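Local coordinates for carbohydrate-binding protein (Flavonifractor plautii, PDB 6N1B), which acts as an N-acetylgalactosamine deacetylase in a gut bacterial pathway that converts type A blood to type O, and here binds the blood group B trisaccharide, at residues R68-Y73 with I88-D93; G34-P39 with V95-P100; P199-M204 with T225-Y230. One frame throughout, in Å; residues are numbered along the deposited sequence.

In the fold
The five antiparallel sheets follow one another round the chain as the blades of a five-bladed beta-propeller. After strand 30-31, which joins the sheet of the last modelled strand, 385-395, residues 34-39 open the long loop that interaction 2 closes at 95-100. Nested inside it, interaction 1 closes the hairpin of strands 67-75 and 87-91, the middle and last of the 52-91 blade. The two touch, with centres about 8 Å apart, and interaction 2 joins that blade to the one made of strands 30-31, 333-342, 351-361 and 385-395. Interaction 3 comes later in series, joining loops 199-204 and 225-230 beside the bound glycan; its centre lies about 30 Å from that of interaction 1, on the opposite side of the chain's centre.

Interaction 1: R68-Y73 with I88-D93; sequences RYWAVY and IVASSD
Ser91, whose CB packs on Tyr69 CB across the strands, has its OG gripped by several groups: pointing away from its own N (chi1 180°), the hydroxyl accepts from Asp93 N at 3.0 Å in an ST turn and also bonds Gly94 N and His96 O. Tyr69 and Ser91 form a hydrogen-bonded pair of this antiparallel hairpin, with Ser91 N 2.9 Å from Tyr69 O. The other such pair is straighter: Ala71 N gives Val89 O a bond of 2.9 Å (N-H...O angle 170°), and Val89 N answers in the plane of the Ala71 carbonyl at 3.0 Å. Between them Trp70 faces Ala90 in a non-hydrogen-bonded pair. With CG beside its own backbone N, the indole lies over Ala90, whose CB sits 3.6 Å from the centroid of the six-membered ring, 4° off the normal: a CH-pi contact. Ile88 CG2 meets the indole edge at Trp70 CZ3 (3.9 Å), while Ile88 CD1 reaches Val72 CB. Trp70 NE1 turns to Tyr67 O. Val89, on the face of Ala71 and Ser91, touches Tyr73 CE1 with CG2 (3.8 Å), the two side chains crossing at about a right angle. At the open end of the hairpin one face of the Tyr69 ring lies against the Asp93 backbone, and Tyr69 OH bonds Arg353 NH1. The backbone bonds thus fix the strand register, apolar contacts pack on both faces, and the buried serine hydroxyl is satisfied by the turn that ends its strand.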
loop_
_atom_site.group_PDB
_atom_site.type_symbol
_atom_site.label_atom_id
_atom_site.label_comp_id
_atom_site.label_asym_id
_atom_site.label_seq_id
_atom_site.Cartn_x
_atom_site.Cartn_y
_atom_site.Cartn_z
ATOM N N ARG A 68 9.994 -9.479 12.625
ATOM C CA ARG A 68 10.682 -9.053 11.426
ATOM C C ARG A 68 9.700 -8.523 10.354
ATOM O O ARG A 68 10.146 -7.836 9.408
ATOM C CB ARG A 68 11.485 -10.223 10.748
ATOM C CG ARG A 68 12.671 -10.613 11.587
ATOM C CD ARG A 68 13.492 -11.665 10.756
ATOM N NE ARG A 68 14.384 -12.450 11.588
ATOM C CZ ARG A 68 15.313 -13.269 11.046
ATOM N NH1 ARG A 68 15.468 -13.342 9.699
ATOM N NH2 ARG A 68 16.009 -14.038 11.877
ATOM N N TYR A 69 8.383 -8.788 10.477
ATOM C CA TYR A 69 7.387 -8.304 9.509
ATOM C C TYR A 69 6.437 -7.409 10.234
ATOM O O TYR A 69 5.832 -7.738 11.278
ATOM C CB TYR A 69 6.599 -9.415 8.911
ATOM C CG TYR A 69 7.368 -10.466 8.171
ATOM C CD1 TYR A 69 8.049 -11.499 8.810
ATOM C CD2 TYR A 69 7.379 -10.577 6.757
ATOM C CE1 TYR A 69 8.663 -12.535 8.129
ATOM C CE2 TYR A 69 7.937 -11.576 6.056
ATOM C CZ TYR A 69 8.603 -12.567 6.752
ATOM O OH TYR A 69 9.147 -13.627 6.047
ATOM N N TRP A 70 6.196 -6.220 9.632
ATOM C CA TRP A 70 5.215 -5.219 10.132
ATOM C C TRP A 70 4.348 -4.814 8.962
ATOM O O TRP A 70 4.929 -4.605 7.859
ATOM C CB TRP A 70 5.913 -4.018 10.741
ATOM C CG TRP A 70 6.516 -4.398 12.076
ATOM C CD1 TRP A 70 7.697 -5.070 12.324
ATOM C CD2 TRP A 70 5.859 -4.234 13.341
ATOM N NE1 TRP A 70 7.775 -5.335 13.660
ATOM C CE2 TRP A 70 6.702 -4.818 14.329
ATOM C CE3 TRP A 70 4.682 -3.637 13.765
ATOM C CZ2 TRP A 70 6.344 -4.848 15.692
ATOM C CZ3 TRP A 70 4.357 -3.616 15.118
ATOM C CH2 TRP A 70 5.186 -4.216 16.043
ATOM N N ALA A 71 3.042 -4.682 9.149
ATOM C CA ALA A 71 2.188 -4.258 8.080
ATOM C C ALA A 71 1.247 -3.184 8.592
ATOM O O ALA A 71 0.693 -3.266 9.689
ATOM C CB ALA A 71 1.423 -5.424 7.442
ATOM N N VAL A 72 0.982 -2.206 7.702
ATOM C CA VAL A 72 -0.164 -1.297 7.872
ATOM C C VAL A 72 -1.192 -1.622 6.789
ATOM O O VAL A 72 -0.813 -2.115 5.716
ATOM C CB VAL A 72 0.320 0.165 7.816
ATOM C CG1 VAL A 72 0.862 0.571 6.413
ATOM C CG2 VAL A 72 -0.793 1.164 8.316
ATOM N N TYR A 73 -2.452 -1.416 7.078
ATOM C CA TYR A 73 -3.486 -1.750 6.139
ATOM C C TYR A 73 -4.742 -0.982 6.560
ATOM O O TYR A 73 -4.787 -0.317 7.607
ATOM C CB TYR A 73 -3.775 -3.283 6.142
ATOM C CG TYR A 73 -4.271 -3.823 7.456
ATOM C CD1 TYR A 73 -3.405 -3.982 8.552
ATOM C CD2 TYR A 73 -5.577 -4.091 7.669
ATOM C CE1 TYR A 73 -3.861 -4.386 9.756
ATOM C CE2 TYR A 73 -6.061 -4.510 8.935
ATOM C CZ TYR A 73 -5.166 -4.668 9.926
ATOM O OH TYR A 73 -5.593 -5.099 11.177
ATOM N N ILE A 88 -2.514 -1.695 12.275
ATOM C CA ILE A 88 -1.180 -2.326 12.286
ATOM C C ILE A 88 -1.285 -3.797 12.743
ATOM O O ILE A 88 -2.022 -4.108 13.732
ATOM C CB ILE A 88 -0.266 -1.570 13.257
ATOM C CG1 ILE A 88 0.005 -0.151 12.771
ATOM C CG2 ILE A 88 1.033 -2.306 13.633
ATOM C CD1 ILE A 88 0.985 -0.079 11.603
ATOM N N VAL A 89 -0.511 -4.642 12.060
ATOM C CA VAL A 89 -0.256 -5.997 12.545
ATOM C C VAL A 89 1.261 -6.259 12.386
ATOM O O VAL A 89 1.988 -5.559 11.662
ATOM C CB VAL A 89 -1.098 -7.070 11.818
ATOM C CG1 VAL A 89 -2.524 -7.076 12.340
ATOM C CG2 VAL A 89 -1.034 -6.927 10.309
ATOM N N ALA A 90 1.728 -7.344 13.009
ATOM C CA ALA A 90 3.058 -7.844 12.944
ATOM C C ALA A 90 3.075 -9.361 12.752
ATOM O O ALA A 90 2.028 -10.005 13.028
ATOM C CB ALA A 90 3.930 -7.438 14.150
ATOM N N SER A 91 4.210 -9.907 12.284
ATOM C CA SER A 91 4.299 -11.307 12.029
ATOM C C SER A 91 5.713 -11.751 12.130
ATOM O O SER A 91 6.641 -10.978 11.853
ATOM C CB SER A 91 3.728 -11.566 10.579
ATOM O OG SER A 91 3.800 -12.921 10.279
ATOM N N SER A 92 5.902 -13.039 12.423
ATOM C CA SER A 92 7.173 -13.690 12.291
ATOM C C SER A 92 7.444 -14.397 10.944
ATOM O O SER A 92 8.521 -14.888 10.720
ATOM C CB SER A 92 7.415 -14.659 13.443
ATOM O OG SER A 92 6.482 -15.655 13.352
ATOM N N ASP A 93 6.418 -14.454 10.103
ATOM C CA ASP A 93 6.495 -15.214 8.881
ATOM C C ASP A 93 5.920 -14.551 7.599
ATOM O O ASP A 93 6.094 -15.076 6.505
ATOM C CB ASP A 93 5.926 -16.627 9.087
ATOM C CG ASP A 93 4.453 -16.668 9.481
ATOM O OD1 ASP A 93 3.750 -15.650 9.400
ATOM O OD2 ASP A 93 4.019 -17.745 9.951
#

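Interaction 2: G34-P39 with V95-P100; sequences GYQDFP and VHWVEP
Trp97 and Gln36 share the direct hydrogen bond of this contact, NE1 to OE1 at 2.8 Å with an N-H...O angle of 167°. The amide oxygen lies in the indole plane, but the donor stands above the amide's carbonyl plane, and the two flat groups are turned 47° apart. An extended Gln36 chain carries the amide there, and its NE2 adds a weak bond to Gly94 O. Aromatic contact comes next: Phe38 and Trp97 lie side by side, pointing the same way, in an offset stack with the Phe38 and five-membered ring centroids 4.3 Å apart and the planes at 28°. Phe38 CZ sits over the indole near its rim, 3.5 Å from Trp97 NE1. Waters add polar links. One molecule accepts from Asp37 N (3.0 Å) and donates to Val95 O (2.7 Å); a second donates to Asp37 O and accepts from Trp97 N; a third bonds Glu99 OE2 and, weakly, Pro39 O. Pro39 and Glu99 slide past each other in opposite directions, CG to CD 3.9 Å, and Glu99 OE2 is held by Asn105 ND2. The joint lies between two blades of the propeller: the Gln36 backbone pairs with Ile389 on strand 385-395, where Phe38 also packs, while the Trp97 indole rests on strands 52-60, 67-75 and 87-91 and the Val98 backbone bonds Ala90 at that sheet's edge.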
loop_
_atom_site.group_PDB
_atom_site.type_symbol
_atom_site.label_atom_id
_atom_site.label_comp_id
_atom_site.label_asym_id
_atom_site.label_seq_id
_atom_site.Cartn_x
_atom_site.Cartn_y
_atom_site.Cartn_z
ATOM N N GLY A 34 -6.232 -19.479 -1.044
ATOM C CA GLY A 34 -6.929 -18.727 0.022
ATOM C C GLY A 34 -6.361 -17.283 0.118
ATOM O O GLY A 34 -5.937 -16.738 -0.923
ATOM N N TYR A 35 -6.407 -16.751 1.312
ATOM C CA TYR A 35 -5.925 -15.411 1.545
ATOM C C TYR A 35 -5.396 -15.303 2.959
ATOM O O TYR A 35 -5.274 -16.369 3.613
ATOM C CB TYR A 35 -6.922 -14.334 1.113
ATOM C CG TYR A 35 -8.250 -14.467 1.817
ATOM C CD1 TYR A 35 -8.434 -14.094 3.162
ATOM C CD2 TYR A 35 -9.358 -14.999 1.150
ATOM C CE1 TYR A 35 -9.705 -14.222 3.793
ATOM C CE2 TYR A 35 -10.611 -15.148 1.809
ATOM C CZ TYR A 35 -10.782 -14.741 3.105
ATOM O OH TYR A 35 -11.971 -14.879 3.764
ATOM N N GLN A 36 -4.984 -14.106 3.428
ATOM C CA GLN A 36 -4.385 -13.989 4.748
ATOM C C GLN A 36 -5.357 -13.329 5.640
ATOM O O GLN A 36 -6.138 -12.451 5.285
ATOM C CB GLN A 36 -3.050 -13.221 4.684
ATOM C CG GLN A 36 -1.986 -14.023 3.974
ATOM C CD GLN A 36 -0.613 -13.417 4.007
ATOM O OE1 GLN A 36 -0.421 -12.287 4.427
ATOM N NE2 GLN A 36 0.367 -14.163 3.472
ATOM N N ASP A 37 -5.374 -13.764 6.929
ATOM C CA ASP A 37 -6.306 -13.179 7.908
ATOM C C ASP A 37 -5.771 -11.902 8.506
ATOM O O ASP A 37 -4.824 -11.909 9.241
ATOM C CB ASP A 37 -6.657 -14.191 8.984
ATOM C CG ASP A 37 -7.478 -15.271 8.443
ATOM O OD1 ASP A 37 -8.571 -15.072 7.828
ATOM O OD2 ASP A 37 -7.028 -16.420 8.579
ATOM N N PHE A 38 -6.387 -10.802 8.223
ATOM C CA PHE A 38 -6.134 -9.531 8.855
ATOM C C PHE A 38 -7.346 -9.128 9.686
ATOM O O PHE A 38 -8.466 -9.216 9.153
ATOM C CB PHE A 38 -5.835 -8.421 7.856
ATOM C CG PHE A 38 -4.501 -8.494 7.138
ATOM C CD1 PHE A 38 -4.134 -9.449 6.186
ATOM C CD2 PHE A 38 -3.521 -7.566 7.483
ATOM C CE1 PHE A 38 -2.876 -9.464 5.604
ATOM C CE2 PHE A 38 -2.290 -7.603 6.905
ATOM C CZ PHE A 38 -1.980 -8.540 5.998
ATOM N N PRO A 39 -7.178 -8.695 10.911
ATOM C CA PRO A 39 -8.316 -8.302 11.734
ATOM C C PRO A 39 -8.803 -6.925 11.353
ATOM O O PRO A 39 -8.012 -6.018 11.075
ATOM C CB PRO A 39 -7.753 -8.400 13.123
ATOM C CG PRO A 39 -6.329 -8.030 12.952
ATOM C CD PRO A 39 -5.903 -8.566 11.632
ATOM N N VAL A 95 2.733 -14.358 7.032
ATOM C CA VAL A 95 1.566 -15.103 6.784
ATOM C C VAL A 95 0.516 -14.979 7.864
ATOM O O VAL A 95 -0.670 -14.742 7.584
ATOM C CB VAL A 95 1.861 -16.612 6.471
ATOM C CG1 VAL A 95 0.589 -17.450 6.307
ATOM C CG2 VAL A 95 2.754 -16.750 5.262
ATOM N N HIS A 96 0.965 -15.254 9.077
ATOM C CA HIS A 96 0.103 -15.213 10.239
ATOM C C HIS A 96 0.345 -13.899 10.953
ATOM O O HIS A 96 1.445 -13.665 11.465
ATOM C CB HIS A 96 0.420 -16.411 11.161
ATOM C CG HIS A 96 0.324 -17.709 10.442
ATOM N ND1 HIS A 96 1.420 -18.356 9.937
ATOM C CD2 HIS A 96 -0.773 -18.414 10.048
ATOM C CE1 HIS A 96 0.995 -19.477 9.343
ATOM N NE2 HIS A 96 -0.338 -19.528 9.396
ATOM N N TRP A 97 -0.618 -13.027 10.989
ATOM C CA TRP A 97 -0.465 -11.660 11.478
ATOM C C TRP A 97 -1.149 -11.570 12.842
ATOM O O TRP A 97 -2.250 -12.146 13.056
ATOM C CB TRP A 97 -1.146 -10.717 10.487
ATOM C CG TRP A 97 -0.489 -10.693 9.147
ATOM C CD1 TRP A 97 -0.862 -11.398 8.031
ATOM C CD2 TRP A 97 0.709 -10.018 8.807
ATOM N NE1 TRP A 97 0.044 -11.240 7.014
ATOM C CE2 TRP A 97 1.025 -10.362 7.448
ATOM C CE3 TRP A 97 1.593 -9.181 9.496
ATOM C CZ2 TRP A 97 2.134 -9.824 6.813
ATOM C CZ3 TRP A 97 2.637 -8.652 8.828
ATOM C CH2 TRP A 97 2.957 -8.981 7.515
ATOM N N VAL A 98 -0.564 -10.796 13.739
ATOM C CA VAL A 98 -1.137 -10.555 15.049
ATOM C C VAL A 98 -1.120 -9.066 15.397
ATOM O O VAL A 98 -0.267 -8.319 14.877
ATOM C CB VAL A 98 -0.343 -11.337 16.138
ATOM C CG1 VAL A 98 -0.450 -12.815 15.921
ATOM C CG2 VAL A 98 1.103 -10.902 16.269
ATOM N N GLU A 99 -1.983 -8.650 16.266
ATOM C CA GLU A 99 -1.932 -7.299 16.806
ATOM C C GLU A 99 -0.964 -7.318 17.970
ATOM O O GLU A 99 -1.218 -8.057 18.922
ATOM C CB GLU A 99 -3.360 -6.848 17.202
ATOM C CG GLU A 99 -4.308 -6.760 16.083
ATOM C CD GLU A 99 -5.694 -6.431 16.452
ATOM O OE1 GLU A 99 -6.408 -7.334 16.924
ATOM O OE2 GLU A 99 -6.183 -5.414 15.992
ATOM N N PRO A 100 0.105 -6.511 17.944
ATOM C CA PRO A 100 1.022 -6.530 19.082
ATOM C C PRO A 100 0.307 -6.293 20.423
ATOM O O PRO A 100 -0.659 -5.555 20.517
ATOM C CB PRO A 100 1.999 -5.361 18.803
ATOM C CG PRO A 100 1.878 -5.097 17.274
ATOM C CD PRO A 100 0.493 -5.556 16.855
HETATM O O HOH W 1 -3.192 -15.653 7.565
HETATM O O HOH W 2 -3.282 -13.896 10.196
HETATM O O HOH W 3 -8.276 -4.707 14.160
#

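Interaction 3: P199-M204 with T225-Y230; sequences PDRYDM and TGDVGY. With GLA (alpha-D-galactopyranose), chain B; GAL (beta-D-galactopyranose), chain C.
Arg201 and Asp227 cross obliquely, guanidinium and carboxylate planes 51° apart. Asp227 OD1 lies in the guanidinium plane, 2.9 Å from Arg201 NE, yet NE approaches it from above the carboxylate plane. The same oxygen takes Arg201 N, also at 2.9 Å, on its anti side, so one atom is gripped by backbone and side chain of a single residue. A bend in the arginine chain at chi3 (-71°) folds the head back; NH2 adds a weak bond to Asp227 OD2, and NH1 bonds Asp141 O. Asp200 OD1 and Asp227 OD1 are like charges near each other, and the arginine probably offsets their repulsion. Arg201 CB covers one face of the next ring, Tyr202, and the opposite face receives the galactose of chain B, with GLA C6 3.8 Å from Tyr202 CD1. The ring's CD2 edge runs along the backbone of 227-229, and its OH bonds Asp141 OD1. Behind it the backbone is locked: Tyr202 N donates to Gly226 O, while Thr225 OG1 (2.7 Å) and Thr225 N (3.0 Å) both reach Tyr202 O from the same face of its carbonyl plane. Gly229 brings CA within 3.4 Å of GLA O6, and Tyr230 N donates to that oxygen at 2.9 Å. The Tyr230 ring presents a face to the second galactose, with CD2 3.6 Å from GAL C6, and stacks edge-to-face with Trp271. Loop 199-204 crosses from strand 193-198, the last of one blade, to strand 207-212, the first of the next, and meets the 225-230 turn between strands 217-224 and 237-243 of that next blade, where both line the glycan pocket.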
loop_
_atom_site.group_PDB
_atom_site.type_symbol
_atom_site.label_atom_id
_atom_site.label_comp_id
_atom_site.label_asym_id
_atom_site.label_seq_id
_atom_site.Cartn_x
_atom_site.Cartn_y
_atom_site.Cartn_z
ATOM N N PRO A 199 -5.548 21.421 -1.847
ATOM C CA PRO A 199 -6.917 21.852 -1.877
ATOM C C PRO A 199 -7.838 20.945 -2.743
ATOM O O PRO A 199 -9.063 21.040 -2.603
ATOM C CB PRO A 199 -6.851 23.224 -2.515
ATOM C CG PRO A 199 -5.668 23.201 -3.386
ATOM C CD PRO A 199 -4.643 22.343 -2.598
ATOM N N ASP A 200 -7.256 20.105 -3.582
ATOM C CA ASP A 200 -8.060 19.147 -4.386
ATOM C C ASP A 200 -8.200 17.882 -3.559
ATOM O O ASP A 200 -7.349 17.585 -2.682
ATOM C CB ASP A 200 -7.374 18.910 -5.753
ATOM C CG ASP A 200 -7.632 20.087 -6.718
ATOM O OD1 ASP A 200 -8.621 20.812 -6.524
ATOM O OD2 ASP A 200 -6.828 20.325 -7.507
ATOM N N ARG A 201 -9.206 17.127 -3.868
ATOM C CA ARG A 201 -9.515 15.931 -2.990
ATOM C C ARG A 201 -8.710 14.685 -3.319
ATOM O O ARG A 201 -8.421 13.929 -2.396
ATOM C CB ARG A 201 -10.973 15.531 -3.160
ATOM C CG ARG A 201 -11.922 16.552 -2.487
ATOM C CD ARG A 201 -13.405 16.234 -2.738
ATOM N NE ARG A 201 -13.694 16.526 -4.173
ATOM C CZ ARG A 201 -14.810 16.186 -4.780
ATOM N NH1 ARG A 201 -15.807 15.648 -4.111
ATOM N NH2 ARG A 201 -14.941 16.508 -6.069
ATOM N N TYR A 202 -8.230 14.478 -4.581
ATOM C CA TYR A 202 -7.819 13.189 -5.036
ATOM C C TYR A 202 -6.554 13.227 -5.834
ATOM O O TYR A 202 -6.279 12.401 -6.716
ATOM C CB TYR A 202 -8.946 12.469 -5.800
ATOM C CG TYR A 202 -10.249 12.408 -4.996
ATOM C CD1 TYR A 202 -10.303 11.800 -3.710
ATOM C CD2 TYR A 202 -11.409 12.870 -5.529
ATOM C CE1 TYR A 202 -11.455 11.768 -3.007
ATOM C CE2 TYR A 202 -12.571 12.844 -4.786
ATOM C CZ TYR A 202 -12.640 12.331 -3.535
ATOM O OH TYR A 202 -13.800 12.364 -2.808
ATOM N N ASP A 203 -5.640 14.155 -5.483
ATOM C CA ASP A 203 -4.425 14.336 -6.291
ATOM C C ASP A 203 -3.167 13.817 -5.670
ATOM O O ASP A 203 -2.121 14.035 -6.241
ATOM C CB ASP A 203 -4.260 15.797 -6.728
ATOM C CG ASP A 203 -3.891 16.811 -5.674
ATOM O OD1 ASP A 203 -3.585 16.431 -4.508
ATOM O OD2 ASP A 203 -3.840 18.038 -5.983
ATOM N N MET A 204 -3.284 13.007 -4.579
ATOM C CA MET A 204 -2.126 12.409 -3.915
ATOM C C MET A 204 -2.452 10.969 -3.473
ATOM O O MET A 204 -2.251 10.597 -2.327
ATOM C CB MET A 204 -1.716 13.279 -2.644
ATOM C CG MET A 204 -1.558 14.581 -2.751
ATOM S SD MET A 204 -1.096 15.399 -1.275
ATOM C CE MET A 204 -2.552 15.618 -0.286
ATOM N N THR A 225 -5.133 12.278 -9.433
ATOM C CA THR A 225 -6.433 12.122 -10.125
ATOM C C THR A 225 -7.214 13.411 -9.963
ATOM O O THR A 225 -8.456 13.446 -10.119
ATOM C CB THR A 225 -7.131 10.859 -9.661
ATOM O OG1 THR A 225 -7.869 11.038 -8.439
ATOM C CG2 THR A 225 -6.220 9.702 -9.540
ATOM N N GLY A 226 -6.515 14.491 -9.726
ATOM C CA GLY A 226 -7.133 15.808 -9.607
ATOM C C GLY A 226 -8.147 15.899 -8.488
ATOM O O GLY A 226 -7.953 15.327 -7.414
ATOM N N ASP A 227 -9.257 16.568 -8.792
ATOM C CA ASP A 227 -10.385 16.633 -7.905
ATOM C C ASP A 227 -11.492 15.621 -8.328
ATOM O O ASP A 227 -12.648 15.768 -7.897
ATOM C CB ASP A 227 -10.979 18.041 -7.823
ATOM C CG ASP A 227 -11.887 18.242 -6.607
ATOM O OD1 ASP A 227 -11.460 17.810 -5.489
ATOM O OD2 ASP A 227 -12.903 18.941 -6.766
ATOM N N VAL A 228 -11.096 14.599 -9.095
ATOM C CA VAL A 228 -12.112 13.702 -9.691
ATOM C C VAL A 228 -12.075 12.291 -9.063
ATOM O O VAL A 228 -13.135 11.771 -8.743
ATOM C CB VAL A 228 -11.869 13.632 -11.235
ATOM C CG1 VAL A 228 -12.815 12.583 -11.864
ATOM C CG2 VAL A 228 -12.029 15.008 -11.883
ATOM N N GLY A 229 -10.905 11.648 -9.004
ATOM C CA GLY A 229 -10.867 10.375 -8.329
ATOM C C GLY A 229 -10.987 9.182 -9.285
ATOM O O GLY A 229 -10.364 9.151 -10.343
ATOM N N TYR A 230 -11.835 8.232 -8.886
ATOM C CA TYR A 230 -11.917 6.897 -9.544
ATOM C C TYR A 230 -12.226 6.963 -11.057
ATOM O O TYR A 230 -11.727 6.177 -11.827
ATOM C CB TYR A 230 -12.950 6.005 -8.804
ATOM C CG TYR A 230 -12.846 4.548 -9.065
ATOM C CD1 TYR A 230 -11.913 3.769 -8.412
ATOM C CD2 TYR A 230 -13.642 3.912 -10.000
ATOM C CE1 TYR A 230 -11.805 2.401 -8.611
ATOM C CE2 TYR A 230 -13.597 2.560 -10.183
ATOM C CZ TYR A 230 -12.674 1.786 -9.483
ATOM O OH TYR A 230 -12.587 0.375 -9.749
HETATM C C1 GLA B . -11.990 5.200 -4.243
HETATM C C2 GLA B . -10.853 5.160 -3.168
HETATM C C3 GLA B . -10.982 6.383 -2.245
HETATM C C4 GLA B . -11.014 7.730 -3.056
HETATM C C5 GLA B . -12.049 7.630 -4.220
HETATM C C6 GLA B . -11.888 8.712 -5.209
HETATM O O2 GLA B . -11.065 3.919 -2.397
HETATM O O3 GLA B . -9.840 6.363 -1.080
HETATM O O4 GLA B . -9.727 7.902 -3.519
HETATM O O5 GLA B . -11.816 6.415 -5.059
HETATM O O6 GLA B . -12.930 8.692 -6.278
HETATM C C1 GAL C . -16.888 5.467 -4.874
HETATM C C2 GAL C . -15.713 5.384 -3.904
HETATM C C3 GAL C . -14.426 5.233 -4.710
HETATM C C4 GAL C . -14.399 4.057 -5.674
HETATM C C5 GAL C . -15.680 4.199 -6.477
HETATM C C6 GAL C . -15.824 2.904 -7.268
HETATM O O1 GAL C . -18.083 5.594 -4.139
HETATM O O2 GAL C . -15.639 6.645 -3.138
HETATM O O3 GAL C . -13.306 5.182 -3.675
HETATM O O4 GAL C . -14.402 2.891 -4.824
HETATM O O5 GAL C . -16.820 4.233 -5.606
HETATM O O6 GAL C . -16.864 3.124 -8.211
#